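Local coordinates for serine-rich secreted cell wall anchored (LPXTG-motif ) protein (PDB 5NXK) that probably acts as an adhesin anchored to the cell wall of a gut lactobacillus, its beta-solenoid region helping the bacterium attach to its host, at residues S93-D98 with T117-K122; N167-A172 with M188-A193; G39-T44 with A70-T75; I34-G39 with G59-N64. One frame throughout, in Å; residues are numbered along the deposited sequence.

Contacts 4 and 3, with centres 10 Å apart, join the same two coils of the solenoid: strand 34-36 is followed by 41-46 and 61-63 by 71-77, so their segments alternate along the chain and G39 belongs to both. Contact 1 follows, its centre about 13 Å from theirs, where strand 97-102 continues the parallel sheet of contact 3. Contact 2 comes last, its centre about 12 Å from that of contact 1, and spans the interior between two sheets. Contacts 3 and 4 thus tie coils edge to edge, contact 1 locks a turn, and contact 2 fills the core of this probable adhesin.

Contact 1 (S93-D98 with T117-K122); sequences SSNGVD and TGAGVK
The ammonium of K122 is gripped three times over by the turn S93-D98: its NZ donates to S94 O at 2.7 Å, to G96 O at 2.8 Å and to D98 OD2 at 2.7 Å, the last bond also a salt bridge. The site lies where two successive coils of the beta-solenoid turn into the long parallel sheet, D98 and K122 forming a parallel bridge at its start. K122 reaches it by a bend at chi2 (-59°) followed by an extended tail, which runs alongside the D98 side chain in the same direction. The three acceptors are used differently. NZ approaches G96 O in the carbonyl plane, but stands above the plane of S94 C=O and comes to OD2 from 59° out of the carboxylate plane. That leaves the syn side of OD2 to S94 N, while S94 OG donates to the syn side of OD1 and is itself hydrogen-bonded to N65 N. Both carboxylate oxygens are therefore held within the turn, which fixes the rotation of the group. M92 packs on both side chains; the salt bridge, with two carbonyls on NZ and the S94 donors on the carboxylate, would probably favour the charged forms despite burial. The backbones join at D98 N to V121 O, 3.2 Å. A second, bent bond runs from G120 N to N95 O at 3.0 Å, and next to it A119 CB rests 3.3 Å from N95 O.

Contact 2 (N167-A172 with M188-A193); sequences NAINIA and MWLLTA
M188, the first residue of M188-A193, points its CB at strand 168-171, and its fully extended chain crosses I169 obliquely. The CG of M188 lies 3.8 Å from I169 CD1, and the terminal CE reaches on to I169 CG2 at 3.9 Å. The same CE comes within 4.3 Å of I171 CD1. W189 turns the other way, its ring meeting that of Y164 edge-to-face. L190 points back at strand 168-171, its CG anti to the carbonyl carbon (chi1 -60°). Its two methyls divide the work: CD1 sits 4.0 Å from I169 CD1, whereas CD2 lies against the backbone, 3.7 Å from I169 N. This alternation is how a beta-solenoid fills its interior, with M188 and L190 of one sheet meeting I169 of another across the coil. The strand axes pass 8.4 Å apart at 137°; the strands do not pair, and apolar side chains of M188-A193 reach across to side chains and backbone of N167-A172. L191 again points away, and its side chain packs on T117. T192 ends the contact by setting its CG2 3.5 Å from N167 ND2, the two side chains crossing at about a right angle. The buried polar groups there are paired with other coils: T192 OG1 with G228 N, N167 ND2 with I200 O and N167 OD1 with K122 N.

Contact 3 (G39-T44 with A70-T75); sequences GNRNIT and AKIDLT
Strands 41-44 and 71-75 run parallel to within 2°, with axes 4.7 Å apart, as neighbouring coils do in a beta-solenoid sheet. R41 N, D73 N, I43 N and T75 N bond in turn to K71 O, R41 O, D73 O and I43 O, alternating between the strands, and the D73 N to R41 O bond of 2.9 Å is nearly straight. N40 extends this series with its side chain: with CG anti to the carbonyl carbon, OD1 accepts K71 N in the amide plane at 2.8 Å. On the buried face I43 CG2 meets L74 CD1 at 3.7 Å, the two chains crossing obliquely. I43 CD1 also lies 3.4 Å above the guanidinium plane of R41, toward its rim, while that group's nitrogens bond to L14 O, I19 O and N38 OD1. The other face carries N42, D73, T44 and T75. T44 and T75 lie side by side there, and a water bonds to T75 OG1 (2.7 Å), D73 OD1 (2.8 Å) and I43 O. With D73 OD2 also in a long salt bridge to K71, the chemistry is divided by face: hydrocarbon inward, with the buried cation R41 satisfied by carbonyl and amide oxygens; water, hydroxyls and the K71-D73 charges outward.

Contact 4 (I34-G39 with G59-N64); sequences ITINNG and GGIILN
In I36, CG1 stands anti to the carbonyl carbon (chi1 -50°) and CD1 continues straight outward (chi2 179°), which carries the CD1 methyl across to the next strand between I61 and L63. There it lies 3.8 Å from I61 CG2 and 3.9 Å from L63 CD2. The three side chains run side by side in one direction, so I36 rests alongside both neighbours rather than meeting them tip to tip. I34 and I61 point to the same buried face; the amino-terminal helix 7-14 packs on them, L14 touching both, and I72 closes over I36 and L63. This is the stacking of equivalent aliphatic positions in successive coils that marks a parallel beta-solenoid, as in the pectate lyases. The backbones set the register: I34 N bonds to G60 O, I62 N to I34 O, I36 N to I62 O and N64 N to I36 O. The first three are almost straight, the I62 N to I34 O bond measuring 2.8 Å, although the short strand axes cross at 23°. On the opposite face T35 and I62 cross obliquely, with T35 OG1 4.0 Å from I62 CB. The other branch of T35, CG2, lies 3.9 Å from N64 CB, at the start of the turn after strand 61-63. N37 and N64 then leave the sheet with similar backbone angles, one above the other. The backbone of N37 sets its CB 3.3 Å from N64 O.

Contact 1 (S93-D98 with T117-K122)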
loop_
_atom_site.group_PDB
_atom_site.type_symbol
_atom_site.label_atom_id
_atom_site.label_comp_id
_atom_site.label_asym_id
_atom_site.label_seq_id
_atom_site.Cartn_x
_atom_site.Cartn_y
_atom_site.Cartn_z
ATOM N N SER A 93 10.099 -7.252 3.517
ATOM C CA SER A 93 11.293 -7.748 2.846
ATOM C C SER A 93 11.590 -9.233 3.085
ATOM O O SER A 93 12.715 -9.673 2.866
ATOM C CB SER A 93 12.507 -6.913 3.282
ATOM O OG SER A 93 12.621 -5.730 2.509
ATOM N N SER A 94 10.609 -10.010 3.532
ATOM C CA SER A 94 10.848 -11.454 3.648
ATOM C C SER A 94 11.005 -12.097 2.290
ATOM O O SER A 94 10.477 -11.604 1.295
ATOM C CB SER A 94 9.716 -12.150 4.396
ATOM O OG SER A 94 9.541 -11.577 5.679
ATOM N N ASN A 95 11.733 -13.206 2.240
ATOM C CA ASN A 95 11.796 -13.978 1.010
ATOM C C ASN A 95 10.476 -14.710 0.749
ATOM O O ASN A 95 10.137 -14.987 -0.402
ATOM C CB ASN A 95 12.998 -14.919 1.034
ATOM C CG ASN A 95 14.296 -14.190 0.689
ATOM O OD1 ASN A 95 14.291 -13.236 -0.101
ATOM N ND2 ASN A 95 15.402 -14.614 1.296
ATOM N N GLY A 96 9.729 -15.000 1.806
ATOM C CA GLY A 96 8.450 -15.675 1.674
ATOM C C GLY A 96 7.271 -14.718 1.792
ATOM O O GLY A 96 7.355 -13.555 1.382
ATOM N N VAL A 97 6.178 -15.204 2.369
ATOM C CA VAL A 97 4.926 -14.453 2.443
ATOM C C VAL A 97 4.896 -13.447 3.606
ATOM O O VAL A 97 5.126 -13.820 4.766
ATOM C CB VAL A 97 3.718 -15.421 2.583
ATOM C CG1 VAL A 97 2.417 -14.646 2.789
ATOM C CG2 VAL A 97 3.620 -16.333 1.358
ATOM N N ASP A 98 4.608 -12.183 3.275
ATOM C CA ASP A 98 4.324 -11.127 4.252
ATOM C C ASP A 98 2.934 -10.580 3.971
ATOM O O ASP A 98 2.613 -10.241 2.827
ATOM C CB ASP A 98 5.302 -9.954 4.158
ATOM C CG ASP A 98 6.711 -10.317 4.544
ATOM O OD1 ASP A 98 6.896 -11.085 5.509
ATOM O OD2 ASP A 98 7.631 -9.820 3.867
ATOM N N THR A 117 9.761 -7.109 -4.505
ATOM C CA THR A 117 8.881 -7.419 -5.614
ATOM C C THR A 117 9.307 -8.703 -6.342
ATOM O O THR A 117 8.669 -9.112 -7.312
ATOM C CB THR A 117 8.840 -6.248 -6.596
ATOM O OG1 THR A 117 10.180 -5.942 -7.020
ATOM C CG2 THR A 117 8.245 -5.026 -5.904
ATOM N N GLY A 118 10.389 -9.340 -5.880
ATOM C CA GLY A 118 10.887 -10.531 -6.556
ATOM C C GLY A 118 10.910 -11.759 -5.658
ATOM O O GLY A 118 11.745 -12.646 -5.814
ATOM N N ALA A 119 9.955 -11.832 -4.739
ATOM C CA ALA A 119 9.914 -12.909 -3.762
ATOM C C ALA A 119 8.490 -13.398 -3.510
ATOM O O ALA A 119 7.669 -13.479 -4.434
ATOM C CB ALA A 119 10.559 -12.451 -2.452
ATOM N N GLY A 120 8.195 -13.713 -2.252
ATOM C CA GLY A 120 6.897 -14.265 -1.904
ATOM C C GLY A 120 5.766 -13.252 -1.968
ATOM O O GLY A 120 5.997 -12.042 -2.147
ATOM N N VAL A 121 4.542 -13.740 -1.770
ATOM C CA VAL A 121 3.345 -12.903 -1.926
ATOM C C VAL A 121 3.292 -11.814 -0.872
ATOM O O VAL A 121 3.340 -12.097 0.328
ATOM C CB VAL A 121 2.053 -13.751 -1.858
ATOM C CG1 VAL A 121 0.809 -12.863 -1.924
ATOM C CG2 VAL A 121 2.044 -14.786 -2.982
ATOM N N LYS A 122 3.194 -10.565 -1.341
ATOM C CA LYS A 122 3.104 -9.393 -0.470
ATOM C C LYS A 122 1.719 -8.756 -0.546
ATOM O O LYS A 122 1.292 -8.287 -1.612
ATOM C CB LYS A 122 4.166 -8.356 -0.841
ATOM C CG LYS A 122 5.557 -8.940 -1.017
ATOM C CD LYS A 122 6.019 -9.629 0.264
ATOM C CE LYS A 122 7.534 -9.921 0.224
ATOM N NZ LYS A 122 7.934 -10.807 1.358
#

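Contact 2 (N167-A172 with M188-A193)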
loop_
_atom_site.group_PDB
_atom_site.type_symbol
_atom_site.label_atom_id
_atom_site.label_comp_id
_atom_site.label_asym_id
_atom_site.label_seq_id
_atom_site.Cartn_x
_atom_site.Cartn_y
_atom_site.Cartn_z
ATOM N N ASN A 167 2.025 -7.475 -4.539
ATOM C CA ASN A 167 0.990 -8.371 -5.078
ATOM C C ASN A 167 -0.459 -8.012 -4.831
ATOM O O ASN A 167 -1.307 -8.263 -5.693
ATOM C CB ASN A 167 1.217 -9.785 -4.555
ATOM C CG ASN A 167 2.599 -10.278 -4.869
ATOM O OD1 ASN A 167 3.440 -10.365 -3.978
ATOM N ND2 ASN A 167 2.864 -10.558 -6.145
ATOM N N ALA A 168 -0.781 -7.509 -3.646
ATOM C CA ALA A 168 -2.190 -7.207 -3.405
ATOM C C ALA A 168 -2.427 -6.074 -2.431
ATOM O O ALA A 168 -1.788 -5.998 -1.389
ATOM C CB ALA A 168 -2.911 -8.457 -2.923
ATOM N N ILE A 169 -3.329 -5.172 -2.788
ATOM C CA ILE A 169 -3.864 -4.226 -1.810
ATOM C C ILE A 169 -5.376 -4.436 -1.786
ATOM O O ILE A 169 -6.058 -4.265 -2.802
ATOM C CB ILE A 169 -3.509 -2.774 -2.154
ATOM C CG1 ILE A 169 -1.991 -2.577 -2.149
ATOM C CG2 ILE A 169 -4.139 -1.804 -1.168
ATOM C CD1 ILE A 169 -1.593 -1.205 -2.620
ATOM N N ASN A 170 -5.894 -4.844 -0.636
ATOM C CA ASN A 170 -7.309 -5.171 -0.533
ATOM C C ASN A 170 -7.993 -4.179 0.390
ATOM O O ASN A 170 -7.644 -4.084 1.556
ATOM C CB ASN A 170 -7.505 -6.588 0.022
ATOM C CG ASN A 170 -6.828 -7.652 -0.819
ATOM O OD1 ASN A 170 -7.022 -7.721 -2.033
ATOM N ND2 ASN A 170 -6.011 -8.490 -0.168
ATOM N N ILE A 171 -8.995 -3.477 -0.111
ATOM C CA ILE A 171 -9.833 -2.637 0.734
ATOM C C ILE A 171 -10.962 -3.528 1.214
ATOM O O ILE A 171 -11.757 -4.029 0.422
ATOM C CB ILE A 171 -10.384 -1.390 -0.001
ATOM C CG1 ILE A 171 -9.289 -0.338 -0.224
ATOM C CG2 ILE A 171 -11.466 -0.714 0.825
ATOM C CD1 ILE A 171 -8.151 -0.748 -1.123
ATOM N N ALA A 172 -11.013 -3.760 2.519
ATOM C CA ALA A 172 -11.934 -4.754 3.054
ATOM C C ALA A 172 -13.377 -4.354 2.843
ATOM O O ALA A 172 -13.678 -3.170 2.704
ATOM C CB ALA A 172 -11.675 -4.962 4.536
ATOM N N MET A 188 -0.746 4.027 -5.581
ATOM C CA MET A 188 -0.529 2.591 -5.343
ATOM C C MET A 188 0.261 2.009 -6.497
ATOM O O MET A 188 -0.209 2.027 -7.631
ATOM C CB MET A 188 -1.849 1.834 -5.220
ATOM C CG MET A 188 -2.707 2.197 -4.020
ATOM S SD MET A 188 -4.287 1.302 -4.102
ATOM C CE MET A 188 -5.015 1.765 -2.532
ATOM N N TRP A 189 1.449 1.488 -6.218
ATOM C CA TRP A 189 2.256 0.874 -7.254
ATOM C C TRP A 189 2.482 -0.582 -6.884
ATOM O O TRP A 189 3.179 -0.880 -5.917
ATOM C CB TRP A 189 3.606 1.592 -7.414
ATOM C CG TRP A 189 4.351 1.209 -8.658
ATOM C CD1 TRP A 189 4.003 0.244 -9.559
ATOM C CD2 TRP A 189 5.552 1.814 -9.166
ATOM N NE1 TRP A 189 4.912 0.202 -10.581
ATOM C CE2 TRP A 189 5.870 1.156 -10.368
ATOM C CE3 TRP A 189 6.389 2.842 -8.715
ATOM C CZ2 TRP A 189 6.993 1.492 -11.130
ATOM C CZ3 TRP A 189 7.498 3.177 -9.476
ATOM C CH2 TRP A 189 7.790 2.506 -10.667
ATOM N N LEU A 190 1.886 -1.481 -7.660
ATOM C CA LEU A 190 2.017 -2.910 -7.425
ATOM C C LEU A 190 2.791 -3.486 -8.596
ATOM O O LEU A 190 2.327 -3.459 -9.737
ATOM C CB LEU A 190 0.657 -3.593 -7.281
ATOM C CG LEU A 190 -0.268 -3.136 -6.141
ATOM C CD1 LEU A 190 -1.098 -1.910 -6.531
ATOM C CD2 LEU A 190 -1.168 -4.281 -5.660
ATOM N N LEU A 191 3.985 -3.983 -8.300
ATOM C CA LEU A 191 4.913 -4.461 -9.319
ATOM C C LEU A 191 5.445 -5.841 -8.928
ATOM O O LEU A 191 5.730 -6.088 -7.756
ATOM C CB LEU A 191 6.076 -3.462 -9.484
ATOM C CG LEU A 191 7.191 -3.727 -10.508
ATOM C CD1 LEU A 191 7.693 -2.399 -11.116
ATOM C CD2 LEU A 191 8.362 -4.518 -9.880
ATOM N N THR A 192 5.576 -6.739 -9.894
ATOM C CA THR A 192 6.330 -7.964 -9.647
ATOM C C THR A 192 7.521 -7.988 -10.589
ATOM O O THR A 192 7.455 -7.496 -11.705
ATOM C CB THR A 192 5.479 -9.242 -9.841
ATOM O OG1 THR A 192 5.199 -9.424 -11.239
ATOM C CG2 THR A 192 4.151 -9.129 -9.086
ATOM N N ALA A 193 8.584 -8.643 -10.160
ATOM C CA ALA A 193 9.796 -8.746 -10.952
ATOM C C ALA A 193 9.998 -10.223 -11.238
ATOM O O ALA A 193 9.320 -11.059 -10.653
ATOM C CB ALA A 193 10.990 -8.160 -10.211
#

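Contact 3 (G39-T44 with A70-T75)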
loop_
_atom_site.group_PDB
_atom_site.type_symbol
_atom_site.label_atom_id
_atom_site.label_comp_id
_atom_site.label_asym_id
_atom_site.label_seq_id
_atom_site.Cartn_x
_atom_site.Cartn_y
_atom_site.Cartn_z
ATOM N N GLY A 39 10.905 -16.321 11.757
ATOM C CA GLY A 39 10.060 -17.404 11.278
ATOM C C GLY A 39 8.598 -17.045 11.120
ATOM O O GLY A 39 8.260 -15.890 10.832
ATOM N N ASN A 40 7.731 -18.048 11.276
ATOM C CA ASN A 40 6.293 -17.836 11.231
ATOM C C ASN A 40 5.867 -16.941 12.381
ATOM O O ASN A 40 6.210 -17.199 13.529
ATOM C CB ASN A 40 5.526 -19.165 11.308
ATOM C CG ASN A 40 5.686 -20.019 10.050
ATOM O OD1 ASN A 40 5.752 -19.503 8.933
ATOM N ND2 ASN A 40 5.748 -21.341 10.236
ATOM N N ARG A 41 5.136 -15.875 12.067
ATOM C CA ARG A 41 4.679 -14.935 13.084
ATOM C C ARG A 41 3.265 -14.494 12.779
ATOM O O ARG A 41 2.898 -14.270 11.626
ATOM C CB ARG A 41 5.595 -13.710 13.182
ATOM C CG ARG A 41 7.005 -14.000 13.691
ATOM C CD ARG A 41 7.019 -14.531 15.135
ATOM N NE ARG A 41 6.464 -13.596 16.120
ATOM C CZ ARG A 41 7.110 -12.527 16.584
ATOM N NH1 ARG A 41 8.325 -12.239 16.134
ATOM N NH2 ARG A 41 6.542 -11.732 17.488
ATOM N N ASN A 42 2.468 -14.412 13.833
ATOM C CA ASN A 42 1.142 -13.834 13.778
ATOM C C ASN A 42 1.071 -12.723 14.823
ATOM O O ASN A 42 0.946 -12.993 16.013
ATOM C CB ASN A 42 0.094 -14.917 14.031
ATOM C CG ASN A 42 -1.312 -14.367 14.118
ATOM O OD1 ASN A 42 -1.661 -13.398 13.444
ATOM N ND2 ASN A 42 -2.132 -14.984 14.967
ATOM N N ILE A 43 1.142 -11.473 14.377
ATOM C CA ILE A 43 1.320 -10.351 15.296
ATOM C C ILE A 43 0.229 -9.307 15.147
ATOM O O ILE A 43 -0.074 -8.865 14.033
ATOM C CB ILE A 43 2.679 -9.646 15.077
ATOM C CG1 ILE A 43 3.843 -10.626 15.265
ATOM C CG2 ILE A 43 2.815 -8.440 15.999
ATOM C CD1 ILE A 43 5.193 -10.068 14.802
ATOM N N THR A 44 -0.360 -8.920 16.272
ATOM C CA THR A 44 -1.343 -7.852 16.292
ATOM C C THR A 44 -0.912 -6.745 17.231
ATOM O O THR A 44 -0.686 -6.982 18.421
ATOM C CB THR A 44 -2.721 -8.367 16.726
ATOM O OG1 THR A 44 -3.142 -9.396 15.824
ATOM C CG2 THR A 44 -3.742 -7.230 16.724
ATOM N N ALA A 70 8.472 -19.420 5.550
ATOM C CA ALA A 70 8.003 -18.704 6.732
ATOM C C ALA A 70 7.023 -17.613 6.311
ATOM O O ALA A 70 7.239 -16.939 5.301
ATOM C CB ALA A 70 9.169 -18.115 7.506
ATOM N N LYS A 71 5.962 -17.439 7.092
ATOM C CA LYS A 71 4.925 -16.448 6.806
ATOM C C LYS A 71 4.754 -15.467 7.963
ATOM O O LYS A 71 4.569 -15.881 9.107
ATOM C CB LYS A 71 3.604 -17.168 6.524
ATOM C CG LYS A 71 2.360 -16.296 6.488
ATOM C CD LYS A 71 1.160 -17.140 6.047
ATOM C CE LYS A 71 -0.168 -16.433 6.273
ATOM N NZ LYS A 71 -0.215 -15.091 5.652
ATOM N N ILE A 72 4.806 -14.166 7.671
ATOM C CA ILE A 72 4.495 -13.168 8.705
ATOM C C ILE A 72 3.187 -12.465 8.428
ATOM O O ILE A 72 2.996 -11.887 7.359
ATOM C CB ILE A 72 5.588 -12.090 8.844
ATOM C CG1 ILE A 72 6.859 -12.672 9.458
ATOM C CG2 ILE A 72 5.121 -10.948 9.750
ATOM C CD1 ILE A 72 8.060 -11.769 9.268
ATOM N N ASP A 73 2.290 -12.527 9.397
ATOM C CA ASP A 73 1.047 -11.786 9.345
ATOM C C ASP A 73 1.115 -10.699 10.427
ATOM O O ASP A 73 1.204 -11.014 11.614
ATOM C CB ASP A 73 -0.141 -12.720 9.558
ATOM C CG ASP A 73 -1.425 -12.170 8.968
ATOM O OD1 ASP A 73 -1.993 -11.218 9.549
ATOM O OD2 ASP A 73 -1.870 -12.695 7.922
ATOM N N LEU A 74 1.160 -9.432 10.013
ATOM C CA LEU A 74 1.271 -8.300 10.943
ATOM C C LEU A 74 0.025 -7.444 10.853
ATOM O O LEU A 74 -0.298 -6.951 9.779
ATOM C CB LEU A 74 2.508 -7.453 10.634
ATOM C CG LEU A 74 2.660 -6.140 11.416
ATOM C CD1 LEU A 74 2.795 -6.387 12.921
ATOM C CD2 LEU A 74 3.853 -5.357 10.899
ATOM N N THR A 75 -0.688 -7.287 11.960
ATOM C CA THR A 75 -1.858 -6.418 12.012
ATOM C C THR A 75 -1.614 -5.229 12.948
ATOM O O THR A 75 -1.120 -5.409 14.056
ATOM C CB THR A 75 -3.096 -7.228 12.464
ATOM O OG1 THR A 75 -3.377 -8.236 11.484
ATOM C CG2 THR A 75 -4.308 -6.358 12.599
HETATM O O HOH W 1 -2.030 -10.420 12.235
#

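Contact 4 (I34-G39 with G59-N64)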
loop_
_atom_site.group_PDB
_atom_site.type_symbol
_atom_site.label_atom_id
_atom_site.label_comp_id
_atom_site.label_asym_id
_atom_site.label_seq_id
_atom_site.Cartn_x
_atom_site.Cartn_y
_atom_site.Cartn_z
ATOM N N ILE A 34 13.136 -1.789 13.531
ATOM C CA ILE A 34 13.021 -3.062 14.237
ATOM C C ILE A 34 12.877 -4.192 13.220
ATOM O O ILE A 34 11.954 -4.170 12.415
ATOM C CB ILE A 34 11.804 -3.076 15.178
ATOM C CG1 ILE A 34 11.980 -2.073 16.317
ATOM C CG2 ILE A 34 11.586 -4.466 15.744
ATOM C CD1 ILE A 34 10.716 -1.882 17.141
ATOM N N THR A 35 13.764 -5.183 13.258
ATOM C CA THR A 35 13.675 -6.289 12.306
ATOM C C THR A 35 12.996 -7.516 12.904
ATOM O O THR A 35 13.315 -7.939 14.007
ATOM C CB THR A 35 15.066 -6.709 11.776
ATOM O OG1 THR A 35 15.639 -5.641 11.008
ATOM C CG2 THR A 35 14.950 -7.941 10.886
ATOM N N ILE A 36 12.056 -8.070 12.148
ATOM C CA ILE A 36 11.398 -9.322 12.467
ATOM C C ILE A 36 11.834 -10.358 11.438
ATOM O O ILE A 36 11.491 -10.261 10.258
ATOM C CB ILE A 36 9.869 -9.198 12.432
ATOM C CG1 ILE A 36 9.398 -7.998 13.262
ATOM C CG2 ILE A 36 9.218 -10.517 12.857
ATOM C CD1 ILE A 36 7.888 -7.796 13.240
ATOM N N ASN A 37 12.589 -11.356 11.884
ATOM C CA ASN A 37 13.121 -12.359 10.970
ATOM C C ASN A 37 13.230 -13.722 11.632
ATOM O O ASN A 37 14.142 -14.499 11.337
ATOM C CB ASN A 37 14.482 -11.928 10.419
ATOM C CG ASN A 37 15.531 -11.744 11.508
ATOM O OD1 ASN A 37 15.263 -11.946 12.692
ATOM N ND2 ASN A 37 16.743 -11.393 11.098
ATOM N N ASN A 38 12.310 -14.000 12.543
ATOM C CA ASN A 38 12.383 -15.218 13.332
ATOM C C ASN A 38 11.269 -16.210 13.036
ATOM O O ASN A 38 10.763 -16.871 13.948
ATOM C CB ASN A 38 12.419 -14.851 14.823
ATOM C CG ASN A 38 11.214 -14.036 15.267
ATOM O OD1 ASN A 38 10.399 -13.604 14.450
ATOM N ND2 ASN A 38 11.135 -13.766 16.566
ATOM N N GLY A 39 10.905 -16.321 11.757
ATOM C CA GLY A 39 10.060 -17.404 11.278
ATOM C C GLY A 39 8.598 -17.045 11.120
ATOM O O GLY A 39 8.260 -15.890 10.832
ATOM N N GLY A 59 14.151 2.459 8.278
ATOM C CA GLY A 59 12.818 1.879 8.297
ATOM C C GLY A 59 12.157 1.928 9.667
ATOM O O GLY A 59 12.739 2.432 10.625
ATOM N N GLY A 60 10.925 1.435 9.752
ATOM C CA GLY A 60 10.208 1.347 11.019
ATOM C C GLY A 60 10.191 -0.097 11.482
ATOM O O GLY A 60 10.959 -0.511 12.358
ATOM N N ILE A 61 9.292 -0.872 10.898
ATOM C CA ILE A 61 9.306 -2.316 11.082
ATOM C C ILE A 61 9.762 -2.973 9.787
ATOM O O ILE A 61 9.207 -2.705 8.724
ATOM C CB ILE A 61 7.925 -2.843 11.492
ATOM C CG1 ILE A 61 7.534 -2.254 12.842
ATOM C CG2 ILE A 61 7.914 -4.373 11.520
ATOM C CD1 ILE A 61 6.143 -2.615 13.295
ATOM N N ILE A 62 10.779 -3.825 9.876
ATOM C CA ILE A 62 11.259 -4.561 8.723
ATOM C C ILE A 62 10.979 -6.052 8.866
ATOM O O ILE A 62 11.508 -6.695 9.758
ATOM C CB ILE A 62 12.765 -4.368 8.519
ATOM C CG1 ILE A 62 13.125 -2.876 8.539
ATOM C CG2 ILE A 62 13.223 -5.084 7.243
ATOM C CD1 ILE A 62 14.596 -2.593 8.343
ATOM N N LEU A 63 10.151 -6.586 7.976
ATOM C CA LEU A 63 9.888 -8.022 7.894
ATOM C C LEU A 63 10.993 -8.591 7.024
ATOM O O LEU A 63 11.202 -8.128 5.900
ATOM C CB LEU A 63 8.509 -8.299 7.289
ATOM C CG LEU A 63 7.329 -7.523 7.902
ATOM C CD1 LEU A 63 5.996 -7.936 7.269
ATOM C CD2 LEU A 63 7.276 -7.677 9.416
ATOM N N ASN A 64 11.740 -9.559 7.537
ATOM C CA ASN A 64 12.928 -10.001 6.817
ATOM C C ASN A 64 13.276 -11.478 7.010
ATOM O O ASN A 64 14.449 -11.821 7.156
ATOM C CB ASN A 64 14.115 -9.117 7.224
ATOM C CG ASN A 64 15.158 -8.985 6.123
ATOM O OD1 ASN A 64 15.030 -9.569 5.044
ATOM N ND2 ASN A 64 16.186 -8.186 6.384
#